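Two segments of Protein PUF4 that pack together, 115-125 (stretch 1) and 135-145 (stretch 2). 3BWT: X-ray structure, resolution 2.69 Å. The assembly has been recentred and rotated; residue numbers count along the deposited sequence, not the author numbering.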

ATOM      1  N   ILE A 115     -19.013  13.007  -8.752  1.00 22.17           N
ATOM      2  CA  ILE A 115     -19.524  11.833  -9.455  1.00 25.16           C
ATOM      3  C   ILE A 115     -18.715  10.572  -9.125  1.00 24.43           C
ATOM      4  O   ILE A 115     -19.272   9.477  -9.006  1.00 20.49           O
ATOM      5  CB  ILE A 115     -19.565  12.050 -10.988  1.00 24.84           C
ATOM      6  CG1 ILE A 115     -20.674  13.038 -11.360  1.00 23.96           C
ATOM      7  CG2 ILE A 115     -19.763  10.729 -11.719  1.00 23.06           C
ATOM      8  CD1 ILE A 115     -20.690  13.428 -12.829  1.00 23.77           C
ATOM      9  N   VAL A 116     -17.404  10.727  -8.969  1.00 22.51           N
ATOM     10  CA  VAL A 116     -16.570   9.585  -8.648  1.00 21.01           C
ATOM     11  C   VAL A 116     -16.783   9.125  -7.209  1.00 22.56           C
ATOM     12  O   VAL A 116     -17.040   7.951  -6.979  1.00 29.35           O
ATOM     13  CB  VAL A 116     -15.081   9.841  -8.950  1.00 26.01           C
ATOM     14  CG1 VAL A 116     -14.208   8.800  -8.272  1.00 17.75           C
ATOM     15  CG2 VAL A 116     -14.843   9.829 -10.456  1.00 23.87           C
ATOM     16  N   VAL A 117     -16.701  10.032  -6.238  1.00 24.28           N
ATOM     17  CA  VAL A 117     -16.936   9.630  -4.850  1.00 23.27           C
ATOM     18  C   VAL A 117     -18.336   9.054  -4.705  1.00 23.18           C
ATOM     19  O   VAL A 117     -18.519   8.022  -4.069  1.00 29.09           O
ATOM     20  CB  VAL A 117     -16.734  10.779  -3.825  1.00 27.83           C
ATOM     21  CG1 VAL A 117     -15.505  11.607  -4.174  1.00 28.92           C
ATOM     22  CG2 VAL A 117     -17.957  11.670  -3.761  1.00 43.20           C
ATOM     23  N   ASP A 118     -19.324   9.705  -5.310  1.00 25.97           N
ATOM     24  CA  ASP A 118     -20.698   9.227  -5.212  1.00 27.79           C
ATOM     25  C   ASP A 118     -20.782   7.798  -5.735  1.00 24.24           C
ATOM     26  O   ASP A 118     -21.522   6.977  -5.194  1.00 26.77           O
ATOM     27  CB  ASP A 118     -21.659  10.126  -5.994  1.00 23.48           C
ATOM     28  CG  ASP A 118     -21.959  11.439  -5.285  1.00 38.32           C
ATOM     29  OD1 ASP A 118     -21.345  11.721  -4.228  1.00 29.42           O
ATOM     30  OD2 ASP A 118     -22.819  12.194  -5.801  1.00 36.77           O
ATOM     31  N   SER A 119     -20.010   7.507  -6.780  1.00 21.10           N
ATOM     32  CA  SER A 119     -20.090   6.224  -7.468  1.00 20.23           C
ATOM     33  C   SER A 119     -19.324   5.126  -6.760  1.00 22.87           C
ATOM     34  O   SER A 119     -19.696   3.962  -6.851  1.00 23.38           O
ATOM     35  CB  SER A 119     -19.569   6.339  -8.897  1.00 20.95           C
ATOM     36  OG  SER A 119     -20.553   6.865  -9.761  1.00 23.34           O
ATOM     37  N   LEU A 120     -18.247   5.496  -6.071  1.00 20.78           N
ATOM     38  CA  LEU A 120     -17.406   4.525  -5.384  1.00 19.43           C
ATOM     39  C   LEU A 120     -17.845   4.291  -3.953  1.00 19.21           C
ATOM     40  O   LEU A 120     -17.802   3.173  -3.465  1.00 18.66           O
ATOM     41  CB  LEU A 120     -15.948   4.978  -5.400  1.00 19.73           C
ATOM     42  CG  LEU A 120     -15.285   4.945  -6.776  1.00 20.42           C
ATOM     43  CD1 LEU A 120     -13.893   5.565  -6.756  1.00 18.00           C
ATOM     44  CD2 LEU A 120     -15.241   3.506  -7.280  1.00 18.78           C
ATOM     45  N   ARG A 121     -18.273   5.356  -3.288  1.00 22.90           N
ATOM     46  CA  ARG A 121     -18.564   5.317  -1.858  1.00 21.85           C
ATOM     47  C   ARG A 121     -19.290   4.050  -1.412  1.00 20.38           C
ATOM     48  O   ARG A 121     -18.839   3.356  -0.505  1.00 22.88           O
ATOM     49  CB  ARG A 121     -19.349   6.562  -1.453  1.00 23.08           C
ATOM     50  CG  ARG A 121     -19.703   6.662   0.015  1.00 23.06           C
ATOM     51  CD  ARG A 121     -20.209   8.058   0.297  1.00 31.91           C
ATOM     52  NE  ARG A 121     -21.288   8.405  -0.624  1.00 44.86           N
ATOM     53  CZ  ARG A 121     -21.488   9.616  -1.137  1.00 56.53           C
ATOM     54  NH1 ARG A 121     -20.671  10.621  -0.831  1.00 43.59           N
ATOM     55  NH2 ARG A 121     -22.505   9.818  -1.972  1.00 52.50           N
ATOM     56  N   PRO A 122     -20.422   3.739  -2.044  1.00 19.45           N
ATOM     57  CA  PRO A 122     -21.184   2.565  -1.608  1.00 19.68           C
ATOM     58  C   PRO A 122     -20.358   1.273  -1.558  1.00 22.57           C
ATOM     59  O   PRO A 122     -20.759   0.329  -0.877  1.00 35.15           O
ATOM     60  CB  PRO A 122     -22.266   2.436  -2.680  1.00 19.17           C
ATOM     61  CG  PRO A 122     -22.422   3.805  -3.228  1.00 22.04           C
ATOM     62  CD  PRO A 122     -21.077   4.454  -3.153  1.00 22.74           C
ATOM     63  N   TYR A 123     -19.227   1.226  -2.254  1.00 20.49           N
ATOM     64  CA  TYR A 123     -18.515  -0.033  -2.438  1.00 18.89           C
ATOM     65  C   TYR A 123     -17.094  -0.031  -1.891  1.00 18.26           C
ATOM     66  O   TYR A 123     -16.294  -0.887  -2.236  1.00 18.70           O
ATOM     67  CB  TYR A 123     -18.501  -0.392  -3.922  1.00 18.52           C
ATOM     68  CG  TYR A 123     -19.836  -0.152  -4.573  1.00 19.75           C
ATOM     69  CD1 TYR A 123     -20.908  -1.005  -4.342  1.00 18.16           C
ATOM     70  CD2 TYR A 123     -20.031   0.939  -5.401  1.00 19.00           C
ATOM     71  CE1 TYR A 123     -22.128  -0.776  -4.923  1.00 17.33           C
ATOM     72  CE2 TYR A 123     -21.239   1.174  -5.981  1.00 18.29           C
ATOM     73  CZ  TYR A 123     -22.287   0.319  -5.741  1.00 18.67           C
ATOM     74  OH  TYR A 123     -23.496   0.572  -6.341  1.00 20.90           O
ATOM     75  N   THR A 124     -16.789   0.911  -1.014  1.00 18.59           N
ATOM     76  CA  THR A 124     -15.405   1.139  -0.609  1.00 19.18           C
ATOM     77  C   THR A 124     -14.677  -0.078  -0.012  1.00 18.69           C
ATOM     78  O   THR A 124     -13.532  -0.351  -0.372  1.00 19.10           O
ATOM     79  CB  THR A 124     -15.299   2.329   0.345  1.00 19.60           C
ATOM     80  OG1 THR A 124     -15.894   3.476  -0.272  1.00 20.83           O
ATOM     81  CG2 THR A 124     -13.831   2.616   0.677  1.00 20.59           C
ATOM     82  N   VAL A 125     -15.318  -0.799   0.897  1.00 17.44           N
ATOM     83  CA  VAL A 125     -14.668  -1.966   1.485  1.00 18.19           C
ATOM     84  C   VAL A 125     -14.416  -3.038   0.426  1.00 18.33           C
ATOM     85  O   VAL A 125     -13.298  -3.535   0.278  1.00 17.50           O
ATOM     86  CB  VAL A 125     -15.493  -2.578   2.627  1.00 17.45           C
ATOM     87  CG1 VAL A 125     -14.996  -3.956   2.918  1.00 18.44           C
ATOM     88  CG2 VAL A 125     -15.404  -1.716   3.870  1.00 20.35           C
ATOM     89  N   HIS A 135      -6.599  -0.719  -6.108  1.00 18.03           N
ATOM     90  CA  HIS A 135      -5.833   0.304  -6.799  1.00 18.19           C
ATOM     91  C   HIS A 135      -6.657   1.522  -7.198  1.00 18.76           C
ATOM     92  O   HIS A 135      -6.150   2.650  -7.202  1.00 18.65           O
ATOM     93  CB  HIS A 135      -5.105  -0.294  -7.994  1.00 18.42           C
ATOM     94  CG  HIS A 135      -4.151  -1.380  -7.614  1.00 19.85           C
ATOM     95  ND1 HIS A 135      -3.045  -1.152  -6.824  1.00 20.69           N
ATOM     96  CD2 HIS A 135      -4.144  -2.702  -7.896  1.00 18.46           C
ATOM     97  CE1 HIS A 135      -2.394  -2.285  -6.645  1.00 18.46           C
ATOM     98  NE2 HIS A 135      -3.040  -3.241  -7.283  1.00 17.69           N
ATOM     99  N   VAL A 136      -7.923   1.307  -7.534  1.00 18.51           N
ATOM    100  CA  VAL A 136      -8.780   2.439  -7.853  1.00 17.92           C
ATOM    101  C   VAL A 136      -8.916   3.274  -6.596  1.00 18.05           C
ATOM    102  O   VAL A 136      -8.766   4.494  -6.624  1.00 18.03           O
ATOM    103  CB  VAL A 136     -10.170   2.006  -8.329  1.00 17.22           C
ATOM    104  CG1 VAL A 136     -11.136   3.172  -8.254  1.00 17.46           C
ATOM    105  CG2 VAL A 136     -10.101   1.463  -9.733  1.00 17.22           C
ATOM    106  N   ILE A 137      -9.182   2.594  -5.488  1.00 17.82           N
ATOM    107  CA  ILE A 137      -9.293   3.250  -4.189  1.00 19.72           C
ATOM    108  C   ILE A 137      -8.026   4.033  -3.800  1.00 19.59           C
ATOM    109  O   ILE A 137      -8.116   5.155  -3.316  1.00 20.00           O
ATOM    110  CB  ILE A 137      -9.681   2.234  -3.090  1.00 18.13           C
ATOM    111  CG1 ILE A 137     -11.091   1.710  -3.364  1.00 17.72           C
ATOM    112  CG2 ILE A 137      -9.582   2.862  -1.698  1.00 17.40           C
ATOM    113  CD1 ILE A 137     -12.059   2.807  -3.806  1.00 17.14           C
ATOM    114  N   GLN A 138      -6.850   3.452  -4.025  1.00 21.68           N
ATOM    115  CA  GLN A 138      -5.602   4.152  -3.730  1.00 20.97           C
ATOM    116  C   GLN A 138      -5.412   5.381  -4.614  1.00 21.32           C
ATOM    117  O   GLN A 138      -4.907   6.402  -4.163  1.00 29.43           O
ATOM    118  CB  GLN A 138      -4.408   3.226  -3.899  1.00 19.62           C
ATOM    119  CG  GLN A 138      -4.386   2.065  -2.949  1.00 20.38           C
ATOM    120  CD  GLN A 138      -3.094   1.283  -3.058  1.00 23.58           C
ATOM    121  OE1 GLN A 138      -2.015   1.867  -3.095  1.00 32.08           O
ATOM    122  NE2 GLN A 138      -3.195  -0.041  -3.118  1.00 19.39           N
ATOM    123  N   LYS A 139      -5.809   5.282  -5.875  1.00 21.09           N
ATOM    124  CA  LYS A 139      -5.659   6.397  -6.801  1.00 20.73           C
ATOM    125  C   LYS A 139      -6.423   7.590  -6.265  1.00 19.99           C
ATOM    126  O   LYS A 139      -5.982   8.724  -6.362  1.00 20.86           O
ATOM    127  CB  LYS A 139      -6.187   6.013  -8.182  1.00 19.54           C
ATOM    128  CG  LYS A 139      -5.878   7.005  -9.275  1.00 19.99           C
ATOM    129  CD  LYS A 139      -4.408   7.360  -9.316  1.00 27.47           C
ATOM    130  CE  LYS A 139      -3.554   6.234  -9.857  1.00 23.72           C
ATOM    131  NZ  LYS A 139      -2.109   6.618  -9.864  1.00 26.51           N
ATOM    132  N   CYS A 140      -7.576   7.313  -5.682  1.00 19.72           N
ATOM    133  CA  CYS A 140      -8.417   8.355  -5.137  1.00 20.94           C
ATOM    134  C   CYS A 140      -7.648   9.157  -4.112  1.00 23.16           C
ATOM    135  O   CYS A 140      -7.716  10.390  -4.095  1.00 23.03           O
ATOM    136  CB  CYS A 140      -9.670   7.749  -4.511  1.00 19.03           C
ATOM    137  SG  CYS A 140     -10.895   7.254  -5.731  1.00 16.73           S
ATOM    138  N   LEU A 141      -6.914   8.448  -3.258  1.00 26.15           N
ATOM    139  CA  LEU A 141      -6.106   9.078  -2.221  1.00 20.21           C
ATOM    140  C   LEU A 141      -4.927   9.828  -2.838  1.00 23.99           C
ATOM    141  O   LEU A 141      -4.577  10.922  -2.402  1.00 28.73           O
ATOM    142  CB  LEU A 141      -5.625   8.031  -1.222  1.00 20.17           C
ATOM    143  CG  LEU A 141      -6.733   7.245  -0.514  1.00 20.06           C
ATOM    144  CD1 LEU A 141      -6.249   5.868  -0.083  1.00 18.53           C
ATOM    145  CD2 LEU A 141      -7.272   8.019   0.680  1.00 20.47           C
ATOM    146  N   GLN A 142      -4.323   9.258  -3.872  1.00 23.65           N
ATOM    147  CA  GLN A 142      -3.191   9.924  -4.503  1.00 25.38           C
ATOM    148  C   GLN A 142      -3.581  11.186  -5.267  1.00 24.89           C
ATOM    149  O   GLN A 142      -2.733  12.044  -5.489  1.00 32.32           O
ATOM    150  CB  GLN A 142      -2.448   8.981  -5.448  1.00 19.48           C
ATOM    151  CG  GLN A 142      -2.112   7.647  -4.844  1.00 29.13           C
ATOM    152  CD  GLN A 142      -1.300   6.781  -5.783  1.00 45.21           C
ATOM    153  OE1 GLN A 142      -1.840   5.902  -6.469  1.00 34.23           O
ATOM    154  NE2 GLN A 142       0.009   7.035  -5.832  1.00 38.63           N
ATOM    155  N   ARG A 143      -4.845  11.297  -5.674  1.00 20.93           N
ATOM    156  CA  ARG A 143      -5.242  12.327  -6.643  1.00 22.66           C
ATOM    157  C   ARG A 143      -6.245  13.361  -6.134  1.00 25.40           C
ATOM    158  O   ARG A 143      -6.185  14.520  -6.538  1.00 27.07           O
ATOM    159  CB  ARG A 143      -5.804  11.702  -7.930  1.00 23.92           C
ATOM    160  CG  ARG A 143      -4.783  10.995  -8.810  1.00 23.48           C
ATOM    161  CD  ARG A 143      -3.567  11.854  -9.039  1.00 23.98           C
ATOM    162  NE  ARG A 143      -2.444  11.064  -9.531  1.00 31.29           N
ATOM    163  CZ  ARG A 143      -1.825  11.269 -10.691  1.00 37.74           C
ATOM    164  NH1 ARG A 143      -2.204  12.257 -11.496  1.00 28.37           N
ATOM    165  NH2 ARG A 143      -0.815  10.483 -11.041  1.00 41.32           N
ATOM    166  N   LEU A 144      -7.173  12.945  -5.277  1.00 21.81           N
ATOM    167  CA  LEU A 144      -8.253  13.830  -4.851  1.00 22.20           C
ATOM    168  C   LEU A 144      -7.887  14.663  -3.635  1.00 28.04           C
ATOM    169  O   LEU A 144      -6.931  14.367  -2.921  1.00 25.44           O
ATOM    170  CB  LEU A 144      -9.524  13.037  -4.532  1.00 29.62           C
ATOM    171  CG  LEU A 144     -10.035  11.991  -5.527  1.00 22.98           C
ATOM    172  CD1 LEU A 144     -11.395  11.474  -5.107  1.00 17.45           C
ATOM    173  CD2 LEU A 144     -10.091  12.568  -6.917  1.00 22.07           C
ATOM    174  N   LYS A 145      -8.671  15.708  -3.401  1.00 32.32           N
ATOM    175  CA  LYS A 145      -8.531  16.498  -2.193  1.00 27.54           C
ATOM    176  C   LYS A 145      -9.027  15.676  -1.014  1.00 28.03           C
ATOM    177  O   LYS A 145      -9.970  14.911  -1.142  1.00 26.98           O
ATOM    178  CB  LYS A 145      -9.338  17.793  -2.300  1.00 32.42           C
ATOM    179  CG  LYS A 145      -8.768  18.823  -3.282  1.00 39.62           C
ATOM    180  CD  LYS A 145      -9.445  20.182  -3.111  1.00 53.71           C
ATOM    181  CE  LYS A 145      -9.346  21.030  -4.374  1.00 71.88           C
ATOM    182  NZ  LYS A 145     -10.289  20.566  -5.436  1.00 62.77           N
TER

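The helix that includes residues 115-120 and helix 135-143 run roughly antiparallel (146°), their axes no closer than 12.1 Å, and a few apolar side chains meet between them; no hydrogen bond crosses between the stretches, and 261 Å² is buried in total. Along stretch 2, His-135 lies out of reach and exposed. Val-136 (chi1 t) points toward stretch 1 and sets its CG1 3.9 Å from CD1 of Leu-120. Ile-137, with chi1 and chi2 both m, carries its CD1 to 4.4 Å from the same Leu-120 CD1, while its CG1 lies 4.4 Å from the backbone O of Thr-124. The OG1 of Thr-124 is meanwhile occupied within its own stretch, donating to Arg-121 O (3.0 Å), which satisfies the hydroxyl of this buried residue. Gln-138 and Lys-139 make no contact with stretch 1. One helical turn after Val-136, Cys-140 again points toward the partner: its compact, polarizable SG packs 3.6 Å from Leu-120 CD1 and 4.5 Å from Val-116 CG1. Leu-120, m,t and the most covered residue of the pairing, thus meets Val-136, Ile-137 and Cys-140, with CD1 its nearest atom to each. Leu-141 to Arg-143 are out of reach. Leu-144, just past the helix, extends the apolar strip, its CD1 4.2 Å from CG1 of buried Val-117; exposed Lys-145 takes no part.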